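Non-reducing end alpha-L-arabinofuranosidase BoGH43B (Bacteroides ovatus, PDB 5JOZ) removes terminal non-reducing alpha-L-arabinofuranosyl residues from xyloglucan side chains, converting S units to X units during periplasmic breakdown of this polysaccharide. Local coordinates at residues D16-F26 / H238-D246; W249-R257 / G267-W277. All blocks are in the same frame, centred on the assembly; numbering follows the deposited sequence.

How the contacts relate
From the N terminus, residues 16-26 supply the inner strand of the first four-stranded blade of the family 43 five-bladed propeller and the turn into its second strand. Some 211 residues later, 238-246 on the inner strand of the last blade comes back beside them, so contact 1 closes the circle of blades. The chain then reverses into 249-257, and after nine more residues 267-277 returns along it; contact 2 closes this short hairpin loop, in series with contact 1 and crossing nothing. Strands 234-243 and 249-256 are sheet neighbours, joined by probable bonds such as Asp240 N to Val252 O, while Leu254 touches both Asp16 and His238. Contact 1 thus joins two blades, and contact 2 builds the sheet of the last one.

Contact 1: D16-F26 / H238-D246; sequences DPSICRVGDDF and HADLVQLKD
One face of the His238 ring is met by Asp16, whose OD1 stands 3.2 Å above its plane and whose CB makes a CH-pi contact; the carboxylate is tilted 55° to the ring. This seals the first blade of the five-bladed beta-propeller against the fifth, where inner strands 18-22 and 238-243 run parallel, their axes approaching to 6.4 Å. Phe26 instead turns its edge to the partner, CZ touching Leu244 CD2 at 3.4 Å and CE2 touching Val242 CG2, while Arg21 CG lies over one face. The Arg21 guanidinium has Lys245 CG over a face and Gln243 O near its plane. Asp16, probably the proton acceptor, directs OD2 to Ser31, and His238 lies beside Asp126, the inferred pKa modulator. Ile19 CG2 packs on Val242 CB. A bend at chi3 (64°) turns the guanidinium so that Arg21 NE reaches Gln243 O at 2.7 Å and NH2 reaches Gly23 O in the turn. Shortening Arg21 to an alanine removes both donors and is likely to leave the Gln243 carbonyl without this mate and the Val22-Asp25 turn less firmly tied to the fifth blade. Buried Asp240 also has Tyr181 and Arg81 as partners; its OD2 is gripped from opposite faces of the carboxylate plane, by Ser18 OG at 2.9 Å and Ile19 N at 3.1 Å.

Contact 2: W249-R257 / G267-W277; sequences WWAVCLGIR and GRETFLAPVTW
Phe271 lies across the backbone of Gly255 in an antiparallel beta hairpin of the second and third strands of the fifth propeller blade, 249-256 and 269-277, which twist to 138°. Phe271 CB rests 3.9 Å from Cys253 SG. With CG anti to the carbonyl carbon (chi1 -66°), the ring swings over the neighbouring strand: Phe271 CD1 comes 3.5 Å from Gly255 N, its CE1 lies 3.4 Å from Gly255 CA, and its CZ ends 4.1 Å from Gly255 C. Cys253 O sits at the ring edge, in plane, and Phe233 adds an edge-to-face partner. A CB on Gly255 would collide with Phe271 CE1, so the missing side chain lets the ring come this close, obliquely, to the main chain. On the other side of the sheet the Trp250 six-membered ring offers a face to Pro274, whose CB makes a CH-pi contact 3.8 Å from the centroid, while Leu272 CG approaches Trp250 CE3 obliquely. At one end, Trp277 points its edge at the face of Trp249 in a T-shaped stack, five-membered centroids 4.4 Å apart and planes at 68°. At the other, Arg257 NH1 meets Glu269 OE2 at 2.9 Å on the syn side of the carboxylate, with OE2 close to the guanidinium plane. Gly12 N also bonds to OE2, and a water links Glu269 OE1 to Arg257 N and Gly267 O. Paired backbone bonds at Ala251, Cys253 and Gly255 hold the middle, while Val252 and Leu254 bond to strand 234-243, so side chains there can be apolar; arginine, amide and water probably stabilise buried Glu269 as a carboxylate.

Contact 1: D16-F26 / H238-D246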
loop_
_atom_site.group_PDB
_atom_site.type_symbol
_atom_site.label_atom_id
_atom_site.label_comp_id
_atom_site.label_asym_id
_atom_site.label_seq_id
_atom_site.Cartn_x
_atom_site.Cartn_y
_atom_site.Cartn_z
ATOM N N ASP A 16 -3.340 6.298 1.414
ATOM C CA ASP A 16 -4.753 6.637 1.164
ATOM C C ASP A 16 -5.694 5.883 2.110
ATOM O O ASP A 16 -6.647 5.237 1.652
ATOM C CB ASP A 16 -5.122 6.353 -0.301
ATOM C CG ASP A 16 -4.271 7.129 -1.287
ATOM O OD1 ASP A 16 -4.152 8.357 -1.132
ATOM O OD2 ASP A 16 -3.754 6.519 -2.250
ATOM N N PRO A 17 -5.419 5.946 3.430
ATOM C CA PRO A 17 -6.175 5.120 4.357
ATOM C C PRO A 17 -7.636 5.522 4.409
ATOM O O PRO A 17 -7.922 6.727 4.486
ATOM C CB PRO A 17 -5.491 5.388 5.706
ATOM C CG PRO A 17 -4.921 6.752 5.577
ATOM C CD PRO A 17 -4.476 6.828 4.143
ATOM N N SER A 18 -8.541 4.540 4.361
ATOM C CA SER A 18 -9.961 4.784 4.633
ATOM C C SER A 18 -10.461 3.850 5.727
ATOM O O SER A 18 -10.198 2.651 5.684
ATOM C CB SER A 18 -10.791 4.619 3.374
ATOM O OG SER A 18 -12.147 4.877 3.645
ATOM N N ILE A 19 -11.205 4.403 6.686
ATOM C CA ILE A 19 -11.602 3.680 7.908
ATOM C C ILE A 19 -13.114 3.635 8.098
ATOM O O ILE A 19 -13.812 4.530 7.659
ATOM C CB ILE A 19 -10.974 4.336 9.166
ATOM C CG1 ILE A 19 -11.074 3.410 10.380
ATOM C CG2 ILE A 19 -11.605 5.694 9.485
ATOM C CD1 ILE A 19 -10.027 3.710 11.429
ATOM N N CYS A 20 -13.605 2.594 8.768
ATOM C CA CYS A 20 -14.968 2.594 9.296
ATOM C C CYS A 20 -15.035 1.791 10.573
ATOM O O CYS A 20 -14.286 0.828 10.756
ATOM C CB CYS A 20 -15.987 2.070 8.274
ATOM S SG CYS A 20 -15.988 0.282 8.040
ATOM N N ARG A 21 -15.937 2.207 11.455
ATOM C CA ARG A 21 -16.195 1.532 12.714
ATOM C C ARG A 21 -17.545 0.843 12.619
ATOM O O ARG A 21 -18.543 1.457 12.247
ATOM C CB ARG A 21 -16.211 2.531 13.866
ATOM C CG ARG A 21 -16.304 1.879 15.233
ATOM C CD ARG A 21 -16.393 2.921 16.335
ATOM N NE ARG A 21 -17.615 3.708 16.235
ATOM C CZ ARG A 21 -18.832 3.277 16.559
ATOM N NH1 ARG A 21 -19.873 4.094 16.417
ATOM N NH2 ARG A 21 -19.033 2.037 17.010
ATOM N N VAL A 22 -17.549 -0.440 12.959
ATOM C CA VAL A 22 -18.749 -1.257 13.015
ATOM C C VAL A 22 -18.805 -1.837 14.434
ATOM O O VAL A 22 -18.147 -2.837 14.715
ATOM C CB VAL A 22 -18.678 -2.383 11.965
ATOM C CG1 VAL A 22 -19.937 -3.247 12.020
ATOM C CG2 VAL A 22 -18.452 -1.803 10.568
ATOM N N GLY A 23 -19.550 -1.189 15.333
ATOM C CA GLY A 23 -19.614 -1.623 16.729
ATOM C C GLY A 23 -18.254 -1.444 17.386
ATOM O O GLY A 23 -17.686 -0.364 17.310
ATOM N N ASP A 24 -17.725 -2.502 18.008
ATOM C CA ASP A 24 -16.377 -2.473 18.613
ATOM C C ASP A 24 -15.223 -2.693 17.613
ATOM O O ASP A 24 -14.050 -2.583 17.992
ATOM C CB ASP A 24 -16.265 -3.505 19.751
ATOM C CG ASP A 24 -17.198 -3.199 20.922
ATOM O OD1 ASP A 24 -17.240 -2.037 21.379
ATOM O OD2 ASP A 24 -17.888 -4.131 21.395
ATOM N N ASP A 25 -15.538 -2.980 16.351
ATOM C CA ASP A 25 -14.518 -3.306 15.354
ATOM C C ASP A 25 -14.238 -2.162 14.385
ATOM O O ASP A 25 -15.162 -1.460 13.959
ATOM C CB ASP A 25 -14.947 -4.562 14.615
ATOM C CG ASP A 25 -15.023 -5.750 15.541
ATOM O OD1 ASP A 25 -13.948 -6.169 16.037
ATOM O OD2 ASP A 25 -16.142 -6.232 15.811
ATOM N N PHE A 26 -12.951 -1.970 14.078
ATOM C CA PHE A 26 -12.486 -0.985 13.103
ATOM C C PHE A 26 -11.859 -1.699 11.929
ATOM O O PHE A 26 -11.131 -2.652 12.111
ATOM C CB PHE A 26 -11.458 -0.034 13.711
ATOM C CG PHE A 26 -11.998 0.798 14.829
ATOM C CD1 PHE A 26 -12.015 0.305 16.125
ATOM C CD2 PHE A 26 -12.502 2.071 14.592
ATOM C CE1 PHE A 26 -12.519 1.063 17.167
ATOM C CE2 PHE A 26 -13.004 2.834 15.629
ATOM C CZ PHE A 26 -13.013 2.326 16.920
ATOM N N HIS A 238 -4.708 13.465 3.086
ATOM C CA HIS A 238 -5.642 12.399 2.694
ATOM C C HIS A 238 -6.204 11.640 3.905
ATOM O O HIS A 238 -6.055 10.418 4.037
ATOM C CB HIS A 238 -5.013 11.430 1.679
ATOM C CG HIS A 238 -6.018 10.751 0.796
ATOM N ND1 HIS A 238 -6.017 10.885 -0.576
ATOM C CD2 HIS A 238 -7.079 9.962 1.092
ATOM C CE1 HIS A 238 -7.018 10.191 -1.088
ATOM N NE2 HIS A 238 -7.683 9.628 -0.095
ATOM N N ALA A 239 -6.849 12.392 4.785
ATOM C CA ALA A 239 -7.440 11.858 5.995
ATOM C C ALA A 239 -8.862 11.304 5.798
ATOM O O ALA A 239 -9.528 11.612 4.813
ATOM C CB ALA A 239 -7.453 12.926 7.075
ATOM N N ASP A 240 -9.278 10.469 6.757
ATOM C CA ASP A 240 -10.637 9.976 6.892
ATOM C C ASP A 240 -10.992 9.974 8.384
ATOM O O ASP A 240 -10.185 9.559 9.205
ATOM C CB ASP A 240 -10.764 8.560 6.298
ATOM C CG ASP A 240 -12.227 8.143 6.042
ATOM O OD1 ASP A 240 -13.161 8.948 6.259
ATOM O OD2 ASP A 240 -12.455 6.987 5.619
ATOM N N LEU A 241 -12.183 10.452 8.728
ATOM C CA LEU A 241 -12.596 10.571 10.133
ATOM C C LEU A 241 -13.288 9.300 10.625
ATOM O O LEU A 241 -13.815 8.536 9.842
ATOM C CB LEU A 241 -13.519 11.782 10.327
ATOM C CG LEU A 241 -12.982 13.174 9.971
ATOM C CD1 LEU A 241 -13.986 14.240 10.366
ATOM C CD2 LEU A 241 -11.645 13.497 10.619
ATOM N N VAL A 242 -13.255 9.075 11.931
ATOM C CA VAL A 242 -14.025 8.001 12.580
ATOM C C VAL A 242 -14.427 8.465 13.969
ATOM O O VAL A 242 -13.633 9.106 14.664
ATOM C CB VAL A 242 -13.218 6.682 12.700
ATOM C CG1 VAL A 242 -11.876 6.889 13.410
ATOM C CG2 VAL A 242 -14.027 5.606 13.406
ATOM N N GLN A 243 -15.644 8.144 14.380
ATOM C CA GLN A 243 -16.118 8.522 15.704
ATOM C C GLN A 243 -16.262 7.271 16.570
ATOM O O GLN A 243 -16.768 6.251 16.112
ATOM C CB GLN A 243 -17.454 9.271 15.618
ATOM C CG GLN A 243 -17.829 9.948 16.930
ATOM C CD GLN A 243 -19.234 10.558 16.955
ATOM O OE1 GLN A 243 -20.144 10.095 16.281
ATOM N NE2 GLN A 243 -19.410 11.596 17.771
ATOM N N LEU A 244 -15.838 7.381 17.827
ATOM C CA LEU A 244 -15.949 6.297 18.808
ATOM C C LEU A 244 -17.275 6.361 19.567
ATOM O O LEU A 244 -17.960 7.380 19.558
ATOM C CB LEU A 244 -14.806 6.388 19.819
ATOM C CG LEU A 244 -13.400 6.546 19.266
ATOM C CD1 LEU A 244 -12.367 6.592 20.384
ATOM C CD2 LEU A 244 -13.094 5.412 18.323
ATOM N N LYS A 245 -17.592 5.278 20.265
ATOM C CA LYS A 245 -18.785 5.187 21.121
ATOM C C LYS A 245 -18.832 6.207 22.266
ATOM O O LYS A 245 -19.914 6.581 22.693
ATOM C CB LYS A 245 -18.915 3.785 21.705
ATOM C CG LYS A 245 -19.186 2.717 20.661
ATOM C CD LYS A 245 -19.320 1.344 21.304
ATOM C CE LYS A 245 -20.101 0.393 20.411
ATOM N NZ LYS A 245 -20.437 -0.871 21.121
ATOM N N ASP A 246 -17.673 6.656 22.750
ATOM C CA ASP A 246 -17.619 7.760 23.722
ATOM C C ASP A 246 -17.808 9.146 23.083
ATOM O O ASP A 246 -17.643 10.154 23.759
ATOM C CB ASP A 246 -16.309 7.722 24.546
ATOM C CG ASP A 246 -15.114 8.381 23.833
ATOM O OD1 ASP A 246 -15.068 8.390 22.585
ATOM O OD2 ASP A 246 -14.212 8.892 24.535
HETATM O O HOH W 1 -8.606 6.816 0.671
#

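Contact 2: W249-R257 / G267-W277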
loop_
_atom_site.group_PDB
_atom_site.type_symbol
_atom_site.label_atom_id
_atom_site.label_comp_id
_atom_site.label_asym_id
_atom_site.label_seq_id
_atom_site.Cartn_x
_atom_site.Cartn_y
_atom_site.Cartn_z
ATOM N N TRP A 249 -13.431 11.839 18.449
ATOM C CA TRP A 249 -13.095 11.730 17.031
ATOM C C TRP A 249 -11.585 11.517 16.817
ATOM O O TRP A 249 -10.735 12.147 17.483
ATOM C CB TRP A 249 -13.559 12.986 16.293
ATOM C CG TRP A 249 -15.050 13.100 16.149
ATOM C CD1 TRP A 249 -15.941 13.547 17.095
ATOM C CD2 TRP A 249 -15.825 12.788 14.987
ATOM N NE1 TRP A 249 -17.219 13.528 16.583
ATOM C CE2 TRP A 249 -17.174 13.070 15.292
ATOM C CE3 TRP A 249 -15.510 12.289 13.717
ATOM C CZ2 TRP A 249 -18.210 12.852 14.379
ATOM C CZ3 TRP A 249 -16.539 12.076 12.812
ATOM C CH2 TRP A 249 -17.875 12.352 13.151
ATOM N N TRP A 250 -11.291 10.605 15.891
ATOM C CA TRP A 250 -9.956 10.312 15.416
ATOM C C TRP A 250 -9.927 10.404 13.895
ATOM O O TRP A 250 -10.961 10.230 13.218
ATOM C CB TRP A 250 -9.515 8.930 15.908
ATOM C CG TRP A 250 -9.275 8.950 17.381
ATOM C CD1 TRP A 250 -10.211 8.829 18.373
ATOM C CD2 TRP A 250 -8.029 9.174 18.033
ATOM N NE1 TRP A 250 -9.608 8.934 19.609
ATOM C CE2 TRP A 250 -8.269 9.145 19.426
ATOM C CE3 TRP A 250 -6.723 9.369 17.578
ATOM C CZ2 TRP A 250 -7.255 9.327 20.358
ATOM C CZ3 TRP A 250 -5.715 9.534 18.506
ATOM C CH2 TRP A 250 -5.984 9.515 19.880
ATOM N N ALA A 251 -8.747 10.728 13.374
ATOM C CA ALA A 251 -8.484 10.779 11.950
ATOM C C ALA A 251 -7.374 9.799 11.617
ATOM O O ALA A 251 -6.395 9.691 12.353
ATOM C CB ALA A 251 -8.075 12.181 11.542
ATOM N N VAL A 252 -7.532 9.072 10.517
ATOM C CA VAL A 252 -6.388 8.420 9.892
ATOM C C VAL A 252 -6.036 9.243 8.664
ATOM O O VAL A 252 -6.897 9.906 8.097
ATOM C CB VAL A 252 -6.621 6.934 9.558
ATOM C CG1 VAL A 252 -6.833 6.154 10.845
ATOM C CG2 VAL A 252 -7.793 6.749 8.576
ATOM N N CYS A 253 -4.759 9.234 8.307
ATOM C CA CYS A 253 -4.249 9.957 7.143
ATOM C C CYS A 253 -2.928 9.326 6.721
ATOM O O CYS A 253 -2.373 8.482 7.449
ATOM C CB CYS A 253 -4.010 11.421 7.483
ATOM S SG CYS A 253 -2.555 11.666 8.533
ATOM N N LEU A 254 -2.432 9.747 5.561
ATOM C CA LEU A 254 -1.166 9.270 5.042
ATOM C C LEU A 254 -0.081 10.283 5.320
ATOM O O LEU A 254 -0.356 11.445 5.567
ATOM C CB LEU A 254 -1.242 8.992 3.531
ATOM C CG LEU A 254 -1.376 10.121 2.492
ATOM C CD1 LEU A 254 -0.141 11.009 2.352
ATOM C CD2 LEU A 254 -1.748 9.519 1.149
ATOM N N GLY A 255 1.158 9.822 5.253
ATOM C CA GLY A 255 2.327 10.688 5.353
ATOM C C GLY A 255 3.581 9.940 4.947
ATOM O O GLY A 255 3.531 8.741 4.619
ATOM N N ILE A 256 4.711 10.635 4.998
ATOM C CA ILE A 256 6.010 10.013 4.720
ATOM C C ILE A 256 6.954 10.243 5.890
ATOM O O ILE A 256 6.756 11.186 6.658
ATOM C CB ILE A 256 6.622 10.522 3.399
ATOM C CG1 ILE A 256 6.789 12.048 3.418
ATOM C CG2 ILE A 256 5.745 10.090 2.223
ATOM C CD1 ILE A 256 7.609 12.598 2.268
ATOM N N ARG A 257 7.943 9.353 6.024
ATOM C CA ARG A 257 9.020 9.464 7.017
ATOM C C ARG A 257 10.304 9.626 6.236
ATOM O O ARG A 257 10.887 8.623 5.839
ATOM C CB ARG A 257 9.139 8.194 7.853
ATOM C CG ARG A 257 8.046 7.975 8.891
ATOM C CD ARG A 257 7.784 6.482 9.065
ATOM N NE ARG A 257 8.458 5.859 10.185
ATOM C CZ ARG A 257 8.613 4.545 10.358
ATOM N NH1 ARG A 257 8.159 3.655 9.483
ATOM N NH2 ARG A 257 9.254 4.114 11.438
ATOM N N GLY A 267 7.542 4.320 1.259
ATOM C CA GLY A 267 6.238 4.661 0.697
ATOM C C GLY A 267 5.440 5.537 1.648
ATOM O O GLY A 267 5.926 5.932 2.715
ATOM N N ARG A 268 4.217 5.865 1.258
ATOM C CA ARG A 268 3.354 6.628 2.134
ATOM C C ARG A 268 2.704 5.630 3.126
ATOM O O ARG A 268 2.185 4.580 2.745
ATOM C CB ARG A 268 2.349 7.460 1.328
ATOM C CG ARG A 268 3.013 8.502 0.410
ATOM C CD ARG A 268 2.055 9.057 -0.643
ATOM N NE ARG A 268 1.601 8.017 -1.590
ATOM C CZ ARG A 268 0.451 8.029 -2.274
ATOM N NH1 ARG A 268 -0.425 9.029 -2.168
ATOM N NH2 ARG A 268 0.166 7.015 -3.080
ATOM N N GLU A 269 2.810 5.959 4.406
ATOM C CA GLU A 269 2.359 5.118 5.503
ATOM C C GLU A 269 1.113 5.743 6.148
ATOM O O GLU A 269 0.740 6.865 5.812
ATOM C CB GLU A 269 3.516 4.975 6.500
ATOM C CG GLU A 269 4.708 4.282 5.856
ATOM C CD GLU A 269 5.976 4.302 6.688
ATOM O OE1 GLU A 269 6.611 5.373 6.774
ATOM O OE2 GLU A 269 6.364 3.230 7.212
ATOM N N THR A 270 0.497 5.015 7.080
ATOM C CA THR A 270 -0.758 5.409 7.699
ATOM C C THR A 270 -0.546 5.880 9.130
ATOM O O THR A 270 0.100 5.214 9.917
ATOM C CB THR A 270 -1.760 4.245 7.676
ATOM O OG1 THR A 270 -2.104 3.950 6.322
ATOM C CG2 THR A 270 -3.042 4.589 8.434
ATOM N N PHE A 271 -1.158 7.013 9.452
ATOM C CA PHE A 271 -0.991 7.707 10.717
ATOM C C PHE A 271 -2.347 7.861 11.404
ATOM O O PHE A 271 -3.403 7.719 10.775
ATOM C CB PHE A 271 -0.372 9.088 10.474
ATOM C CG PHE A 271 1.039 9.038 9.942
ATOM C CD1 PHE A 271 1.286 8.752 8.608
ATOM C CD2 PHE A 271 2.121 9.268 10.786
ATOM C CE1 PHE A 271 2.583 8.694 8.118
ATOM C CE2 PHE A 271 3.419 9.214 10.310
ATOM C CZ PHE A 271 3.655 8.929 8.969
ATOM N N LEU A 272 -2.295 8.170 12.697
ATOM C CA LEU A 272 -3.480 8.330 13.545
ATOM C C LEU A 272 -3.342 9.618 14.340
ATOM O O LEU A 272 -2.292 9.852 14.950
ATOM C CB LEU A 272 -3.589 7.146 14.509
ATOM C CG LEU A 272 -4.803 7.076 15.446
ATOM C CD1 LEU A 272 -6.101 6.996 14.643
ATOM C CD2 LEU A 272 -4.669 5.860 16.344
ATOM N N ALA A 273 -4.378 10.457 14.333
ATOM C CA ALA A 273 -4.362 11.682 15.133
ATOM C C ALA A 273 -5.734 12.002 15.739
ATOM O O ALA A 273 -6.754 11.781 15.093
ATOM C CB ALA A 273 -3.860 12.846 14.292
ATOM N N PRO A 274 -5.758 12.528 16.981
ATOM C CA PRO A 274 -7.007 12.936 17.591
ATOM C C PRO A 274 -7.503 14.240 16.972
ATOM O O PRO A 274 -6.707 15.128 16.682
ATOM C CB PRO A 274 -6.625 13.143 19.057
ATOM C CG PRO A 274 -5.204 13.601 19.002
ATOM C CD PRO A 274 -4.596 12.942 17.797
ATOM N N VAL A 275 -8.814 14.316 16.759
ATOM C CA VAL A 275 -9.473 15.466 16.153
ATOM C C VAL A 275 -10.339 16.122 17.220
ATOM O O VAL A 275 -11.129 15.458 17.877
ATOM C CB VAL A 275 -10.356 15.019 14.964
ATOM C CG1 VAL A 275 -11.157 16.187 14.390
ATOM C CG2 VAL A 275 -9.492 14.381 13.892
ATOM N N THR A 276 -10.194 17.428 17.375
ATOM C CA THR A 276 -10.958 18.198 18.357
ATOM C C THR A 276 -11.860 19.194 17.648
ATOM O O THR A 276 -11.418 19.866 16.744
ATOM C CB THR A 276 -9.991 18.959 19.254
ATOM O OG1 THR A 276 -8.989 18.043 19.708
ATOM C CG2 THR A 276 -10.726 19.586 20.449
ATOM N N TRP A 277 -13.117 19.275 18.065
ATOM C CA TRP A 277 -14.074 20.242 17.516
ATOM C C TRP A 277 -14.119 21.480 18.384
ATOM O O TRP A 277 -14.249 21.369 19.599
ATOM C CB TRP A 277 -15.464 19.621 17.448
ATOM C CG TRP A 277 -15.496 18.465 16.519
ATOM C CD1 TRP A 277 -15.160 17.189 16.803
ATOM C CD2 TRP A 277 -15.850 18.490 15.135
ATOM N NE1 TRP A 277 -15.308 16.407 15.693
ATOM C CE2 TRP A 277 -15.720 17.176 14.651
ATOM C CE3 TRP A 277 -16.274 19.492 14.260
ATOM C CZ2 TRP A 277 -16.004 16.829 13.332
ATOM C CZ3 TRP A 277 -16.553 19.152 12.944
ATOM C CH2 TRP A 277 -16.413 17.828 12.490
HETATM O O HOH W 2 -12.992 14.376 19.650
HETATM O O HOH W 3 7.777 6.729 4.636
#